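PDB 4U9B: NO-binding heme-dependent sensor protein from Shewanella oneidensis, which probably senses nitric oxide, which is bound at the heme of this H-NOX gas-sensor protein in the iron(II) state, and also carries a zinc ion. Local coordinates for residues S114-N119 with L130-R136; R137-E143 with H161-H166. One frame throughout, in Å; residues are numbered along the deposited sequence.

Interaction 1: residues S114-N119 with L130-R136. With HEM (protoporphyrin IX containing Fe), chain B; PO4 (phosphate ion), chain E.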
ATOM      1  N   SER A 114      -6.313  10.506   2.179  1.00 21.55           N
ATOM      2  CA  SER A 114      -7.351   9.587   1.729  1.00 24.75           C
ATOM      3  C   SER A 114      -6.947   8.162   2.083  1.00 22.49           C
ATOM      4  O   SER A 114      -6.250   7.489   1.322  1.00 21.09           O
ATOM      5  CB  SER A 114      -7.589   9.723   0.225  1.00 27.66           C
ATOM      6  OG  SER A 114      -8.123  10.999  -0.086  1.00 29.00           O
ATOM      7  N   LEU A 115      -7.386   7.721   3.255  1.00 21.72           N
ATOM      8  CA  LEU A 115      -7.007   6.419   3.775  1.00 21.42           C
ATOM      9  C   LEU A 115      -8.108   5.403   3.523  1.00 19.66           C
ATOM     10  O   LEU A 115      -9.283   5.758   3.452  1.00 18.66           O
ATOM     11  CB  LEU A 115      -6.708   6.509   5.273  1.00 22.53           C
ATOM     12  CG  LEU A 115      -5.442   7.272   5.655  1.00 25.00           C
ATOM     13  CD1 LEU A 115      -5.423   7.542   7.151  1.00 24.13           C
ATOM     14  CD2 LEU A 115      -4.201   6.500   5.233  1.00 24.94           C
ATOM     15  N   PRO A 116      -7.730   4.126   3.384  1.00 18.66           N
ATOM     16  CA  PRO A 116      -8.754   3.092   3.244  1.00 19.45           C
ATOM     17  C   PRO A 116      -9.472   2.838   4.558  1.00 21.61           C
ATOM     18  O   PRO A 116      -8.953   3.189   5.618  1.00 21.51           O
ATOM     19  CB  PRO A 116      -7.951   1.867   2.816  1.00 18.15           C
ATOM     20  CG  PRO A 116      -6.618   2.073   3.438  1.00 18.53           C
ATOM     21  CD  PRO A 116      -6.372   3.557   3.355  1.00 17.69           C
ATOM     22  N   HIS A 117     -10.655   2.242   4.481  1.00 21.48           N
ATOM     23  CA  HIS A 117     -11.326   1.741   5.667  1.00 23.11           C
ATOM     24  C   HIS A 117     -10.766   0.366   5.983  1.00 22.26           C
ATOM     25  O   HIS A 117     -10.953  -0.579   5.215  1.00 22.22           O
ATOM     26  CB  HIS A 117     -12.839   1.681   5.456  1.00 28.96           C
ATOM     27  CG  HIS A 117     -13.480   3.026   5.314  1.00 33.82           C
ATOM     28  ND1 HIS A 117     -13.799   3.815   6.398  1.00 38.55           N
ATOM     29  CD2 HIS A 117     -13.855   3.724   4.216  1.00 36.29           C
ATOM     30  CE1 HIS A 117     -14.345   4.940   5.974  1.00 38.60           C
ATOM     31  NE2 HIS A 117     -14.392   4.910   4.655  1.00 37.89           N
ATOM     32  N   ILE A 118     -10.064   0.268   7.106  1.00 20.84           N
ATOM     33  CA  ILE A 118      -9.450  -0.982   7.518  1.00 20.42           C
ATOM     34  C   ILE A 118      -9.828  -1.275   8.965  1.00 21.49           C
ATOM     35  O   ILE A 118      -9.680  -0.425   9.840  1.00 21.55           O
ATOM     36  CB  ILE A 118      -7.912  -0.940   7.337  1.00 25.17           C
ATOM     37  CG1 ILE A 118      -7.579  -1.038   5.841  1.00 23.51           C
ATOM     38  CG2 ILE A 118      -7.237  -2.075   8.109  1.00 23.98           C
ATOM     39  CD1 ILE A 118      -6.100  -0.970   5.505  1.00 26.40           C
ATOM     40  N   ASN A 119     -10.336  -2.482   9.192  1.00 24.04           N
ATOM     41  CA  ASN A 119     -10.734  -2.933  10.517  1.00 27.26           C
ATOM     42  C   ASN A 119     -10.235  -4.348  10.752  1.00 25.72           C
ATOM     43  O   ASN A 119     -10.422  -5.224   9.909  1.00 25.75           O
ATOM     44  CB  ASN A 119     -12.255  -2.881  10.676  1.00 32.62           C
ATOM     45  CG  ASN A 119     -12.800  -1.466  10.645  1.00 37.92           C
ATOM     46  OD1 ASN A 119     -13.014  -0.847  11.688  1.00 42.96           O
ATOM     47  ND2 ASN A 119     -13.033  -0.948   9.443  1.00 39.53           N
ATOM     48  N   LEU A 130      -8.984  -9.123   8.586  1.00 19.42           N
ATOM     49  CA  LEU A 130      -8.817  -7.727   8.214  1.00 20.27           C
ATOM     50  C   LEU A 130      -9.792  -7.333   7.112  1.00 22.89           C
ATOM     51  O   LEU A 130      -9.685  -7.801   5.980  1.00 22.53           O
ATOM     52  CB  LEU A 130      -7.377  -7.475   7.766  1.00 19.83           C
ATOM     53  CG  LEU A 130      -6.899  -6.022   7.811  1.00 23.42           C
ATOM     54  CD1 LEU A 130      -6.910  -5.479   9.237  1.00 26.69           C
ATOM     55  CD2 LEU A 130      -5.508  -5.909   7.220  1.00 25.81           C
ATOM     56  N   ARG A 131     -10.750  -6.477   7.458  1.00 21.18           N
ATOM     57  CA  ARG A 131     -11.702  -5.963   6.483  1.00 21.02           C
ATOM     58  C   ARG A 131     -11.105  -4.749   5.791  1.00 18.89           C
ATOM     59  O   ARG A 131     -10.563  -3.863   6.450  1.00 21.37           O
ATOM     60  CB  ARG A 131     -13.027  -5.591   7.150  1.00 23.84           C
ATOM     61  CG  ARG A 131     -14.095  -5.110   6.177  1.00 25.68           C
ATOM     62  CD  ARG A 131     -15.260  -4.451   6.902  1.00 32.89           C
ATOM     63  NE  ARG A 131     -16.317  -4.031   5.981  1.00 39.87           N
ATOM     64  CZ  ARG A 131     -16.376  -2.847   5.375  1.00 44.21           C
ATOM     65  NH1 ARG A 131     -15.435  -1.929   5.578  1.00 41.86           N
ATOM     66  NH2 ARG A 131     -17.385  -2.577   4.557  1.00 47.63           N
ATOM     67  N   TYR A 132     -11.207  -4.718   4.466  1.00 18.88           N
ATOM     68  CA  TYR A 132     -10.720  -3.602   3.668  1.00 17.15           C
ATOM     69  C   TYR A 132     -11.839  -3.051   2.793  1.00 19.42           C
ATOM     70  O   TYR A 132     -12.565  -3.806   2.150  1.00 19.79           O
ATOM     71  CB  TYR A 132      -9.537  -4.036   2.798  1.00 18.30           C
ATOM     72  CG  TYR A 132      -9.102  -2.993   1.795  1.00 16.49           C
ATOM     73  CD1 TYR A 132      -9.687  -2.923   0.537  1.00 16.92           C
ATOM     74  CD2 TYR A 132      -8.103  -2.079   2.103  1.00 17.70           C
ATOM     75  CE1 TYR A 132      -9.297  -1.971  -0.378  1.00 19.69           C
ATOM     76  CE2 TYR A 132      -7.704  -1.121   1.188  1.00 17.18           C
ATOM     77  CZ  TYR A 132      -8.305  -1.072  -0.050  1.00 18.37           C
ATOM     78  OH  TYR A 132      -7.914  -0.122  -0.970  1.00 18.23           O
ATOM     79  N   SER A 133     -11.969  -1.729   2.778  1.00 21.81           N
ATOM     80  CA  SER A 133     -12.904  -1.049   1.887  1.00 22.29           C
ATOM     81  C   SER A 133     -12.304   0.281   1.448  1.00 20.01           C
ATOM     82  O   SER A 133     -11.752   1.008   2.271  1.00 21.11           O
ATOM     83  CB  SER A 133     -14.244  -0.817   2.584  1.00 29.68           C
ATOM     84  OG  SER A 133     -15.235  -0.433   1.655  1.00 36.01           O
ATOM     85  N   SER A 134     -12.409   0.598   0.161  1.00 19.17           N
ATOM     86  CA  SER A 134     -11.889   1.863  -0.354  1.00 19.60           C
ATOM     87  C   SER A 134     -12.342   2.140  -1.790  1.00 20.35           C
ATOM     88  O   SER A 134     -12.390   1.224  -2.607  1.00 21.38           O
ATOM     89  CB  SER A 134     -10.361   1.869  -0.304  1.00 20.28           C
ATOM     90  OG  SER A 134      -9.843   3.040  -0.910  1.00 19.67           O
ATOM     91  N   PRO A 135     -12.667   3.408  -2.105  1.00 23.38           N
ATOM     92  CA  PRO A 135     -12.961   3.770  -3.498  1.00 25.40           C
ATOM     93  C   PRO A 135     -11.787   3.499  -4.436  1.00 22.79           C
ATOM     94  O   PRO A 135     -11.989   3.328  -5.639  1.00 24.01           O
ATOM     95  CB  PRO A 135     -13.247   5.274  -3.423  1.00 28.49           C
ATOM     96  CG  PRO A 135     -13.637   5.526  -2.021  1.00 29.50           C
ATOM     97  CD  PRO A 135     -12.864   4.548  -1.192  1.00 26.88           C
ATOM     98  N   ARG A 136     -10.578   3.472  -3.882  1.00 23.20           N
ATOM     99  CA  ARG A 136      -9.368   3.255  -4.668  1.00 21.53           C
ATOM    100  C   ARG A 136      -9.226   1.800  -5.102  1.00 20.85           C
ATOM    101  O   ARG A 136      -8.498   1.501  -6.046  1.00 22.15           O
ATOM    102  CB  ARG A 136      -8.127   3.676  -3.873  1.00 23.77           C
ATOM    103  CG  ARG A 136      -7.721   5.142  -4.029  1.00 25.75           C
ATOM    104  CD  ARG A 136      -8.620   6.089  -3.248  1.00 28.30           C
ATOM    105  NE  ARG A 136      -8.544   5.869  -1.805  1.00 26.23           N
ATOM    106  CZ  ARG A 136      -9.312   6.490  -0.913  1.00 26.82           C
ATOM    107  NH1 ARG A 136     -10.223   7.369  -1.309  1.00 28.64           N
ATOM    108  NH2 ARG A 136      -9.179   6.225   0.377  1.00 27.85           N
TER
HETATM  109  CHA HEM B 201      -2.425   4.592   2.019  1.00 18.94           C
HETATM  110  CHB HEM B 201      -2.973   0.144   3.848  1.00 17.84           C
HETATM  111  CHC HEM B 201       0.728   0.875   6.856  1.00 22.34           C
HETATM  112  CHD HEM B 201       0.455   5.613   5.861  1.00 19.74           C
HETATM  113  C1A HEM B 201      -2.756   3.264   2.140  1.00 16.36           C
HETATM  114  C2A HEM B 201      -3.372   2.437   1.122  1.00 17.66           C
HETATM  115  C3A HEM B 201      -3.516   1.210   1.635  1.00 19.07           C
HETATM  116  C4A HEM B 201      -3.002   1.217   2.986  1.00 16.69           C
HETATM  117  CMA HEM B 201      -4.118  -0.021   0.936  1.00 18.26           C
HETATM  118  CAA HEM B 201      -3.786   2.887  -0.298  1.00 20.86           C
HETATM  119  CBA HEM B 201      -4.985   3.837  -0.244  1.00 20.90           C
HETATM  120  CGA HEM B 201      -6.316   3.118  -0.248  1.00 20.79           C
HETATM  121  O1A HEM B 201      -7.368   3.816  -0.234  1.00 18.80           O
HETATM  122  O2A HEM B 201      -6.354   1.859  -0.266  1.00 20.05           O
HETATM  123  C1B HEM B 201      -1.991  -0.078   4.780  1.00 19.64           C
HETATM  124  C2B HEM B 201      -1.690  -1.344   5.410  1.00 17.62           C
HETATM  125  C3B HEM B 201      -0.666  -1.143   6.261  1.00 20.65           C
HETATM  126  C4B HEM B 201      -0.285   0.255   6.163  1.00 21.45           C
HETATM  127  CMB HEM B 201      -2.494  -2.629   5.108  1.00 17.93           C
HETATM  128  CAB HEM B 201       0.078  -2.136   7.186  1.00 22.02           C
HETATM  129  CBB HEM B 201       0.059  -3.462   7.020  1.00 25.41           C
HETATM  130  C1C HEM B 201       0.981   2.232   6.858  1.00 23.21           C
HETATM  131  C2C HEM B 201       2.000   2.897   7.637  1.00 23.38           C
HETATM  132  C3C HEM B 201       1.940   4.211   7.390  1.00 21.14           C
HETATM  133  C4C HEM B 201       0.872   4.425   6.422  1.00 21.92           C
HETATM  134  CMC HEM B 201       2.976   2.181   8.595  1.00 25.31           C
HETATM  135  CAC HEM B 201       2.892   5.247   8.044  1.00 24.26           C
HETATM  136  CBC HEM B 201       2.683   6.568   8.002  1.00 34.22           C
HETATM  137  C1D HEM B 201      -0.254   5.755   4.689  1.00 20.11           C
HETATM  138  C2D HEM B 201      -0.310   6.974   3.916  1.00 20.12           C
HETATM  139  C3D HEM B 201      -1.206   6.657   2.722  1.00 18.80           C
HETATM  140  C4D HEM B 201      -1.608   5.281   2.887  1.00 18.66           C
HETATM  141  CMD HEM B 201       0.394   8.310   4.222  1.00 21.15           C
HETATM  142  CAD HEM B 201      -1.600   7.600   1.573  1.00 19.68           C
HETATM  143  CBD HEM B 201      -2.882   8.350   1.922  1.00 20.18           C
HETATM  144  CGD HEM B 201      -3.240   9.254   0.772  1.00 20.63           C
HETATM  145  O1D HEM B 201      -2.752   8.990  -0.354  1.00 22.04           O
HETATM  146  O2D HEM B 201      -4.010  10.233   0.974  1.00 21.26           O
HETATM  147  NA  HEM B 201      -2.536   2.485   3.264  1.00 17.74           N
HETATM  148  NB  HEM B 201      -1.117   0.873   5.255  1.00 20.43           N
HETATM  149  NC  HEM B 201       0.311   3.196   6.129  1.00 21.71           N
HETATM  150  ND  HEM B 201      -1.028   4.784   4.053  1.00 19.89           N
HETATM  151 FE   HEM B 201      -1.247   2.886   4.802  1.00 20.95          FE
HETATM  152  P   PO4 E 204     -14.407   2.947   9.832  1.00 90.63           P
HETATM  153  O1  PO4 E 204     -13.336   3.839  10.414  1.00 90.90           O
HETATM  154  O2  PO4 E 204     -13.785   2.001   8.834  1.00 90.60           O
HETATM  155  O3  PO4 E 204     -15.059   2.154  10.941  1.00 89.86           O
HETATM  156  O4  PO4 E 204     -15.447   3.796   9.140  1.00 90.40           O
HETATM  157  O   HOH W   1     -13.053  -1.900   6.857  1.00 28.62           O

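Interaction 2: residues R137-E143 with H161-H166. With ZN (zinc ion), chain D; HEM (protoporphyrin IX containing Fe), chain B.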
ATOM      1  N   ARG A 137      -9.910   0.900  -4.397  1.00 21.65           N
ATOM      2  CA  ARG A 137      -9.879  -0.534  -4.681  0.65 22.52           C
ATOM      3  C   ARG A 137      -8.444  -1.054  -4.750  1.00 21.26           C
ATOM      4  O   ARG A 137      -8.051  -1.750  -5.688  1.00 21.82           O
ATOM      5  CB  ARG A 137     -10.635  -0.836  -5.975  0.65 23.94           C
ATOM      6  CG  ARG A 137     -12.058  -0.295  -5.972  0.65 26.15           C
ATOM      7  CD  ARG A 137     -12.997  -1.118  -6.840  0.65 31.11           C
ATOM      8  NE  ARG A 137     -12.383  -1.519  -8.100  0.65 32.86           N
ATOM      9  CZ  ARG A 137     -12.841  -2.494  -8.879  0.65 36.79           C
ATOM     10  NH1 ARG A 137     -13.920  -3.184  -8.528  0.65 40.13           N
ATOM     11  NH2 ARG A 137     -12.213  -2.787 -10.010  0.65 38.16           N
ATOM     12  N   LEU A 138      -7.671  -0.727  -3.718  1.00 19.44           N
ATOM     13  CA  LEU A 138      -6.258  -1.103  -3.650  1.00 18.36           C
ATOM     14  C   LEU A 138      -6.002  -2.222  -2.641  1.00 16.91           C
ATOM     15  O   LEU A 138      -5.003  -2.209  -1.919  1.00 17.17           O
ATOM     16  CB  LEU A 138      -5.412   0.124  -3.297  1.00 19.68           C
ATOM     17  CG  LEU A 138      -5.167   1.108  -4.441  1.00 18.67           C
ATOM     18  CD1 LEU A 138      -4.657   2.435  -3.899  1.00 20.45           C
ATOM     19  CD2 LEU A 138      -4.172   0.527  -5.431  1.00 20.50           C
ATOM     20  N   CYS A 139      -6.894  -3.200  -2.602  1.00 17.20           N
ATOM     21  CA  CYS A 139      -6.762  -4.303  -1.656  1.00 15.53           C
ATOM     22  C   CYS A 139      -5.483  -5.101  -1.893  1.00 16.48           C
ATOM     23  O   CYS A 139      -4.922  -5.672  -0.959  1.00 18.27           O
ATOM     24  CB  CYS A 139      -7.975  -5.227  -1.739  1.00 17.63           C
ATOM     25  SG  CYS A 139      -8.248  -5.935  -3.373  1.00 20.07           S
ATOM     26  N   PHE A 140      -5.012  -5.138  -3.137  1.00 18.42           N
ATOM     27  CA  PHE A 140      -3.792  -5.880  -3.437  1.00 20.50           C
ATOM     28  C   PHE A 140      -2.576  -5.116  -2.927  1.00 21.20           C
ATOM     29  O   PHE A 140      -1.553  -5.716  -2.592  1.00 19.27           O
ATOM     30  CB  PHE A 140      -3.673  -6.160  -4.937  1.00 22.02           C
ATOM     31  CG  PHE A 140      -4.347  -7.434  -5.364  1.00 26.02           C
ATOM     32  CD1 PHE A 140      -5.723  -7.499  -5.487  1.00 27.11           C
ATOM     33  CD2 PHE A 140      -3.601  -8.569  -5.637  1.00 29.29           C
ATOM     34  CE1 PHE A 140      -6.345  -8.669  -5.878  1.00 27.54           C
ATOM     35  CE2 PHE A 140      -4.219  -9.745  -6.028  1.00 30.45           C
ATOM     36  CZ  PHE A 140      -5.593  -9.793  -6.145  1.00 30.65           C
ATOM     37  N   CYS A 141      -2.693  -3.794  -2.851  1.00 19.54           N
ATOM     38  CA  CYS A 141      -1.647  -2.983  -2.242  1.00 18.68           C
ATOM     39  C   CYS A 141      -1.642  -3.237  -0.735  1.00 18.00           C
ATOM     40  O   CYS A 141      -0.582  -3.309  -0.110  1.00 19.34           O
ATOM     41  CB  CYS A 141      -1.862  -1.497  -2.550  1.00 18.00           C
ATOM     42  SG  CYS A 141      -0.544  -0.396  -1.967  1.00 20.83           S
ATOM     43  N   ALA A 142      -2.832  -3.389  -0.161  1.00 17.95           N
ATOM     44  CA  ALA A 142      -2.964  -3.718   1.257  1.00 17.39           C
ATOM     45  C   ALA A 142      -2.323  -5.068   1.547  1.00 17.08           C
ATOM     46  O   ALA A 142      -1.613  -5.233   2.543  1.00 18.14           O
ATOM     47  CB  ALA A 142      -4.432  -3.731   1.673  1.00 18.26           C
ATOM     48  N   GLU A 143      -2.586  -6.037   0.676  1.00 18.79           N
ATOM     49  CA  GLU A 143      -2.031  -7.374   0.838  1.00 20.02           C
ATOM     50  C   GLU A 143      -0.509  -7.289   0.790  1.00 19.71           C
ATOM     51  O   GLU A 143       0.183  -7.873   1.622  1.00 22.14           O
ATOM     52  CB  GLU A 143      -2.568  -8.325  -0.248  1.00 22.65           C
ATOM     53  CG  GLU A 143      -2.204  -9.782  -0.021  1.00 27.07           C
ATOM     54  CD  GLU A 143      -2.892 -10.740  -0.980  1.00 28.45           C
ATOM     55  OE1 GLU A 143      -4.088 -10.552  -1.285  1.00 28.57           O
ATOM     56  OE2 GLU A 143      -2.228 -11.695  -1.423  1.00 31.14           O
ATOM     57  N   HIS A 161      -7.725 -14.255   0.791  1.00 21.71           N
ATOM     58  CA  HIS A 161      -8.391 -13.054   0.314  1.00 21.33           C
ATOM     59  C   HIS A 161      -9.620 -13.505  -0.476  1.00 22.45           C
ATOM     60  O   HIS A 161      -9.701 -13.309  -1.688  1.00 24.30           O
ATOM     61  CB  HIS A 161      -7.402 -12.240  -0.531  1.00 23.31           C
ATOM     62  CG  HIS A 161      -7.890 -10.888  -0.952  1.00 23.15           C
ATOM     63  ND1 HIS A 161      -7.028  -9.895  -1.364  1.00 21.74           N
ATOM     64  CD2 HIS A 161      -9.137 -10.370  -1.054  1.00 24.08           C
ATOM     65  CE1 HIS A 161      -7.721  -8.820  -1.693  1.00 21.79           C
ATOM     66  NE2 HIS A 161      -9.003  -9.082  -1.516  1.00 23.26           N
ATOM     67  N   ASP A 162     -10.570 -14.120   0.230  1.00 24.62           N
ATOM     68  CA  ASP A 162     -11.651 -14.875  -0.406  1.00 26.17           C
ATOM     69  C   ASP A 162     -12.934 -14.069  -0.618  1.00 24.96           C
ATOM     70  O   ASP A 162     -13.859 -14.533  -1.286  1.00 24.87           O
ATOM     71  CB  ASP A 162     -11.967 -16.127   0.416  1.00 28.12           C
ATOM     72  CG  ASP A 162     -10.811 -17.113   0.455  1.00 31.01           C
ATOM     73  OD1 ASP A 162     -10.046 -17.183  -0.531  1.00 31.24           O
ATOM     74  OD2 ASP A 162     -10.666 -17.823   1.470  1.00 34.13           O
ATOM     75  N   THR A 163     -12.998 -12.884  -0.025  1.00 24.33           N
ATOM     76  CA  THR A 163     -14.005 -11.889  -0.381  1.00 26.66           C
ATOM     77  C   THR A 163     -13.248 -10.704  -0.953  1.00 25.94           C
ATOM     78  O   THR A 163     -12.263 -10.263  -0.361  1.00 24.67           O
ATOM     79  CB  THR A 163     -14.856 -11.449   0.828  1.00 27.63           C
ATOM     80  OG1 THR A 163     -15.451 -12.595   1.446  1.00 29.60           O
ATOM     81  CG2 THR A 163     -15.955 -10.480   0.394  1.00 27.98           C
ATOM     82  N   CYS A 164     -13.687 -10.200  -2.104  1.00 23.91           N
ATOM     83  CA  CYS A 164     -12.952  -9.137  -2.782  1.00 24.84           C
ATOM     84  C   CYS A 164     -13.851  -8.209  -3.585  1.00 26.68           C
ATOM     85  O   CYS A 164     -14.778  -8.648  -4.267  1.00 26.31           O
ATOM     86  CB  CYS A 164     -11.891  -9.737  -3.704  1.00 22.75           C
ATOM     87  SG  CYS A 164     -10.794  -8.511  -4.447  1.00 21.59           S
ATOM     88  N   MET A 165     -13.548  -6.917  -3.500  1.00 25.15           N
ATOM     89  CA  MET A 165     -14.280  -5.890  -4.228  1.00 25.78           C
ATOM     90  C   MET A 165     -14.174  -6.070  -5.738  1.00 28.87           C
ATOM     91  O   MET A 165     -15.074  -5.679  -6.484  1.00 29.36           O
ATOM     92  CB  MET A 165     -13.760  -4.503  -3.847  1.00 23.46           C
ATOM     93  CG  MET A 165     -13.930  -4.146  -2.381  1.00 22.95           C
ATOM     94  SD  MET A 165     -13.285  -2.508  -1.982  1.00 24.34           S
ATOM     95  CE  MET A 165     -14.524  -1.472  -2.747  1.00 23.20           C
ATOM     96  N   HIS A 166     -13.069  -6.652  -6.191  1.00 27.78           N
ATOM     97  CA  HIS A 166     -12.831  -6.798  -7.622  1.00 30.19           C
ATOM     98  C   HIS A 166     -13.771  -7.813  -8.268  1.00 34.30           C
ATOM     99  O   HIS A 166     -13.802  -7.934  -9.494  1.00 35.50           O
ATOM    100  CB  HIS A 166     -11.380  -7.202  -7.882  1.00 31.52           C
ATOM    101  CG  HIS A 166     -10.390  -6.134  -7.542  1.00 32.69           C
ATOM    102  ND1 HIS A 166     -10.344  -4.923  -8.201  1.00 34.99           N
ATOM    103  CD2 HIS A 166      -9.409  -6.091  -6.609  1.00 35.96           C
ATOM    104  CE1 HIS A 166      -9.378  -4.182  -7.688  1.00 34.69           C
ATOM    105  NE2 HIS A 166      -8.794  -4.867  -6.723  1.00 35.65           N
TER
HETATM  106 ZN    ZN D 203      -9.819  -7.502  -2.680  1.00 20.46          ZN
HETATM  107  CHA HEM B 201      -2.425   4.592   2.019  1.00 18.94           C
HETATM  108  CHB HEM B 201      -2.973   0.144   3.848  1.00 17.84           C
HETATM  109  CHC HEM B 201       0.728   0.875   6.856  1.00 22.34           C
HETATM  110  CHD HEM B 201       0.455   5.613   5.861  1.00 19.74           C
HETATM  111  C1A HEM B 201      -2.756   3.264   2.140  1.00 16.36           C
HETATM  112  C2A HEM B 201      -3.372   2.437   1.122  1.00 17.66           C
HETATM  113  C3A HEM B 201      -3.516   1.210   1.635  1.00 19.07           C
HETATM  114  C4A HEM B 201      -3.002   1.217   2.986  1.00 16.69           C
HETATM  115  CMA HEM B 201      -4.118  -0.021   0.936  1.00 18.26           C
HETATM  116  CAA HEM B 201      -3.786   2.887  -0.298  1.00 20.86           C
HETATM  117  CBA HEM B 201      -4.985   3.837  -0.244  1.00 20.90           C
HETATM  118  CGA HEM B 201      -6.316   3.118  -0.248  1.00 20.79           C
HETATM  119  O1A HEM B 201      -7.368   3.816  -0.234  1.00 18.80           O
HETATM  120  O2A HEM B 201      -6.354   1.859  -0.266  1.00 20.05           O
HETATM  121  C1B HEM B 201      -1.991  -0.078   4.780  1.00 19.64           C
HETATM  122  C2B HEM B 201      -1.690  -1.344   5.410  1.00 17.62           C
HETATM  123  C3B HEM B 201      -0.666  -1.143   6.261  1.00 20.65           C
HETATM  124  C4B HEM B 201      -0.285   0.255   6.163  1.00 21.45           C
HETATM  125  CMB HEM B 201      -2.494  -2.629   5.108  1.00 17.93           C
HETATM  126  CAB HEM B 201       0.078  -2.136   7.186  1.00 22.02           C
HETATM  127  CBB HEM B 201       0.059  -3.462   7.020  1.00 25.41           C
HETATM  128  C1C HEM B 201       0.981   2.232   6.858  1.00 23.21           C
HETATM  129  C2C HEM B 201       2.000   2.897   7.637  1.00 23.38           C
HETATM  130  C3C HEM B 201       1.940   4.211   7.390  1.00 21.14           C
HETATM  131  C4C HEM B 201       0.872   4.425   6.422  1.00 21.92           C
HETATM  132  CMC HEM B 201       2.976   2.181   8.595  1.00 25.31           C
HETATM  133  CAC HEM B 201       2.892   5.247   8.044  1.00 24.26           C
HETATM  134  CBC HEM B 201       2.683   6.568   8.002  1.00 34.22           C
HETATM  135  C1D HEM B 201      -0.254   5.755   4.689  1.00 20.11           C
HETATM  136  C2D HEM B 201      -0.310   6.974   3.916  1.00 20.12           C
HETATM  137  C3D HEM B 201      -1.206   6.657   2.722  1.00 18.80           C
HETATM  138  C4D HEM B 201      -1.608   5.281   2.887  1.00 18.66           C
HETATM  139  CMD HEM B 201       0.394   8.310   4.222  1.00 21.15           C
HETATM  140  CAD HEM B 201      -1.600   7.600   1.573  1.00 19.68           C
HETATM  141  CBD HEM B 201      -2.882   8.350   1.922  1.00 20.18           C
HETATM  142  CGD HEM B 201      -3.240   9.254   0.772  1.00 20.63           C
HETATM  143  O1D HEM B 201      -2.752   8.990  -0.354  1.00 22.04           O
HETATM  144  O2D HEM B 201      -4.010  10.233   0.974  1.00 21.26           O
HETATM  145  NA  HEM B 201      -2.536   2.485   3.264  1.00 17.74           N
HETATM  146  NB  HEM B 201      -1.117   0.873   5.255  1.00 20.43           N
HETATM  147  NC  HEM B 201       0.311   3.196   6.129  1.00 21.71           N
HETATM  148  ND  HEM B 201      -1.028   4.784   4.053  1.00 19.89           N
HETATM  149 FE   HEM B 201      -1.247   2.886   4.802  1.00 20.95          FE
HETATM  150  O   HOH W   2      -5.993  -3.810  -5.697  1.00 25.14           O

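Interaction 1: residues S114-N119 with L130-R136
His-117, Asn-119 and Arg-131, each with about 65 Å² covered by the opposite segment, lie on one face of an antiparallel strand pair whose axes run 4.8 Å apart at 171°. Two hydrogen-bonded pairs set the register. His-117 N donates to Ser-133 O (2.8 Å) and Ser-133 N to His-117 O (2.9 Å), while Asn-119 N donates to Arg-131 O (3.1 Å) and Arg-131 N to Asn-119 O (2.8 Å). On the face that carries Asn-119 and Arg-131, one water accepts from Asn-119 ND2 (2.8 Å) and Arg-131 NH1 (2.7 Å), so the polar ends are joined through solvent. His-117 ND1 and Asn-119 ND2 also donate to O2 of a phosphate ion (3.0 and 3.1 Å), which probably comes from the crystallisation liquor.

The non-hydrogen-bonded pair between them, Ile-118 with Tyr-132, turns to the other face, where Ile-118 CG1 packs on Tyr-132 CD2 at 3.9 Å and Ile-118 CD1 comes within 3.7 Å of HEM CHB. Tyr-132, Ser-134 and Arg-136 form the YxSxR heme-binding motif of the H-NOX family: Tyr-132 OH donates to propionate HEM O2A (2.6 Å), and Ser-134 OG (2.7 Å) and Arg-136 NE (2.8 Å) donate to HEM O1A. Ser-134 OG also accepts from the backbone N of Arg-136 (3.1 Å), which makes an ST turn. The second propionate accepts at HEM O2D from Ser-114 N, 2.6 Å away.

Interaction 2: residues R137-E143 with H161-H166
Arg-137, with 101 Å² covered, brings one face of its guanidinium over His-166 ND1; NH2 of Arg-137 is 3.4 Å from that nitrogen, but the angle is too poor for a hydrogen bond. A water links Arg-137 and His-166 to the helix: it donates to Arg-137 O (2.9 Å), accepts from Phe-140 N (3.0 Å) and is hydrogen-bonded to His-166 NE2 (3.2 Å). Beyond them lies a zinc site of three cysteines and one histidine: Cys-139 SG at 2.3 Å, His-161 NE2 at 2.1 Å and Cys-164 SG at 2.3 Å bind ZN, with Cys-172 as the fourth ligand. The helix start at Cys-139 is thereby joined to His-161 and to Cys-164 in the loop that follows strand 156-163. His-161 ND1 donates to Glu-143 OE1 (3.0 Å, 167°) in a His-carboxylate hydrogen bond, while Glu-143 OE2 forms a salt bridge with Lys-67. Cys-164 SG also accepts from His-166 N at 3.4 Å. Phe-140 CE1 approaches His-166 CD2 (4.1 Å) and His-161 CE1 (4.4 Å), making an aromatic cluster beside the metal.

Overall arrangement
From the N terminus the chain runs through seven helices before residues 114-119 lead into strand 117-122. Interaction 1 closes a ten-residue connection, making the hairpin with strand 128-133. Residues 137-143 follow Arg-136 without a gap, and interaction 2 closes a loop of 17 residues, 144-160, that holds the rest of helix 139-152 and the first part of strand 156-163. The two contacts are therefore in series, neither nested nor crossed, with centres about 9 Å apart. Their junction is direct: Tyr-132 OH lies 2.8 Å from Leu-138 N. Strand 172-179 sits between strands 128-133 and 156-163, so hairpin and zinc-site strand belong to one four-stranded sheet, and both contacts touch the heme.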